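Local coordinates for protein porin B (Pseudomonas putida, PDB 4GEY) that forms a beta-barrel channel in the outer membrane that probably lets sugars such as glucose pass selectively into the cell envelope, at residues N102-R107 with S117-V122. The protein carries 2 engineered substitutions. Residues are numbered along the deposited sequence; the frame is centred on the assembly and turned at random.
With BGC (beta-D-glucopyranose), chain B.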
# COMPACT_ATOMS: atom_id res chain seq x y z
N ASN A 102 -1.16 -2.42 16.31
CA ASN A 102 -1.71 -1.29 15.57
C ASN A 102 -2.72 -0.49 16.37
O ASN A 102 -3.74 -1.04 16.80
CB ASN A 102 -2.40 -1.79 14.30
CG ASN A 102 -2.79 -0.65 13.36
OD1 ASN A 102 -2.85 0.51 13.75
ND2 ASN A 102 -3.04 -0.99 12.09
N LEU A 103 -2.46 0.81 16.54
CA LEU A 103 -3.39 1.73 17.20
C LEU A 103 -4.80 1.71 16.62
O LEU A 103 -5.78 1.77 17.37
CB LEU A 103 -2.86 3.16 17.11
CG LEU A 103 -2.77 3.97 18.41
CD1 LEU A 103 -3.22 5.41 18.17
CD2 LEU A 103 -3.54 3.32 19.54
N SER A 104 -4.89 1.66 15.29
CA SER A 104 -6.17 1.62 14.59
C SER A 104 -7.11 0.53 15.13
O SER A 104 -8.31 0.75 15.29
CB SER A 104 -5.96 1.43 13.08
OG SER A 104 -5.61 2.64 12.44
N ASN A 105 -6.56 -0.63 15.43
CA ASN A 105 -7.37 -1.68 16.03
C ASN A 105 -7.61 -1.44 17.51
O ASN A 105 -8.74 -1.55 17.99
CB ASN A 105 -6.70 -3.03 15.82
CG ASN A 105 -6.61 -3.39 14.36
OD1 ASN A 105 -7.53 -3.10 13.58
ND2 ASN A 105 -5.51 -4.00 13.98
N ASP A 106 -6.54 -1.09 18.22
CA ASP A 106 -6.56 -1.13 19.67
C ASP A 106 -7.23 0.07 20.33
O ASP A 106 -7.68 -0.04 21.46
CB ASP A 106 -5.14 -1.34 20.21
CG ASP A 106 -4.59 -2.72 19.87
OD1 ASP A 106 -5.42 -3.62 19.62
OD2 ASP A 106 -3.35 -2.89 19.83
N ARG A 107 -7.32 1.20 19.63
CA ARG A 107 -8.01 2.39 20.18
C ARG A 107 -9.02 3.10 19.24
O ARG A 107 -10.10 3.48 19.66
CB ARG A 107 -7.01 3.43 20.70
CG ARG A 107 -6.18 3.00 21.89
CD ARG A 107 -6.99 2.88 23.19
NE ARG A 107 -6.72 1.59 23.82
CZ ARG A 107 -6.14 1.44 24.99
NH1 ARG A 107 -5.79 2.50 25.70
NH2 ARG A 107 -5.92 0.22 25.47
N SER A 117 -8.50 2.67 6.44
CA SER A 117 -7.09 3.00 6.48
C SER A 117 -6.51 2.60 7.84
O SER A 117 -7.18 1.97 8.66
CB SER A 117 -6.87 4.49 6.21
OG SER A 117 -5.49 4.80 6.07
N SER A 118 -5.26 2.98 8.08
CA SER A 118 -4.52 2.52 9.24
C SER A 118 -3.46 3.56 9.57
O SER A 118 -2.82 4.12 8.67
CB SER A 118 -3.84 1.18 8.94
OG SER A 118 -2.78 0.94 9.84
N VAL A 119 -3.28 3.83 10.86
CA VAL A 119 -2.36 4.88 11.27
C VAL A 119 -0.94 4.37 11.38
O VAL A 119 -0.02 5.11 11.74
CB VAL A 119 -2.80 5.51 12.60
CG1 VAL A 119 -4.17 6.09 12.44
CG2 VAL A 119 -2.78 4.48 13.73
N GLN A 120 -0.75 3.09 11.07
CA GLN A 120 0.58 2.51 11.05
C GLN A 120 0.69 1.59 9.84
O GLN A 120 0.55 0.37 9.98
CB GLN A 120 0.87 1.73 12.34
CG GLN A 120 1.04 2.60 13.55
CD GLN A 120 0.83 1.83 14.87
OE1 GLN A 120 -0.29 1.80 15.41
NE2 GLN A 120 1.90 1.23 15.38
N GLU A 121 0.95 2.18 8.67
CA GLU A 121 0.95 1.42 7.40
C GLU A 121 1.79 0.16 7.48
O GLU A 121 1.50 -0.82 6.82
CB GLU A 121 1.45 2.28 6.22
CG GLU A 121 2.92 2.75 6.30
CD GLU A 121 3.92 1.73 5.77
OE1 GLU A 121 5.15 1.93 5.94
OE2 GLU A 121 3.50 0.74 5.15
N VAL A 122 2.86 0.17 8.26
CA VAL A 122 3.75 -0.97 8.22
C VAL A 122 3.15 -2.22 8.89
O VAL A 122 3.66 -3.33 8.69
CB VAL A 122 5.12 -0.62 8.77
CG1 VAL A 122 5.12 -0.73 10.30
CG2 VAL A 122 6.15 -1.52 8.15
C2 BGC B . 0.42 -3.30 5.48
C3 BGC B . 1.01 -2.55 4.45
C4 BGC B . 0.95 -3.24 3.17
C5 BGC B . -0.49 -3.66 2.76
C6 BGC B . -0.56 -4.51 1.70
C1 BGC B . -0.97 -3.57 5.23
O1 BGC B . -1.46 -4.33 6.28
O2 BGC B . 0.55 -2.56 6.74
O3 BGC B . 2.39 -2.25 4.83
O4 BGC B . 1.53 -2.41 2.20
O5 BGC B . -1.10 -4.32 3.99
O6 BGC B . -0.29 -5.86 1.87
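The side chains of Asn102 and Gln120 run past one another, heading opposite ways, where the first turn of helix 103-108 meets the loop 117-122. Their amide planes stand 78° apart. Asn102 is the N-cap: its CG, anti to the backbone N (chi1 -170°), sits beside the carbonyl carbon, which carries the amide toward the helix start. There Asn102 OD1 accepts from Ser104 N at 2.8 Å, with the donor well above the carbonyl plane. The other branch, Asn102 ND2, donates to Ser118 OG at 3.0 Å. Ser118 OG also accepts from Gln120 N at 3.2 Å, which makes an ST turn in the loop. Gln120 reaches back with a chain extended beyond CG. Its OE1 takes the N-H of Leu103 N at 2.6 Å, a nearly straight bond (171°). Gln120 thus satisfies a backbone N-H of the first helical turn that no earlier carbonyl of the helix could serve. Val119 N donates to Ser104 OG at 3.1 Å, and this hydroxyl is also hydrogen-bonded to Gln115. An alanine in place of Asn102 would probably leave Ser104 N without its cap and Ser118 OG without one of its donors, so that the start of the helix could shift against the loop. Apolar packing is slight: Leu103 CB rests on Val119 CG2 at 3.6 Å. All the touching residues are buried. The later part of the helix is looser: Asn105, Asp106 and Arg107 make no contact with 117-122; Asn105 is exposed and the other two partly so. Asp106 pairs with Arg67, and Arg107 with Asp63. Glu121 and Val122 belong to the pocket of the bound glucose, so the helix start is held against a loop that lines the sugar site. The helix follows strand 89-100, the loop leads to strand 129-140, and Leu103, Val119 and Gln120 all pack on Ala53 of strand 42-57.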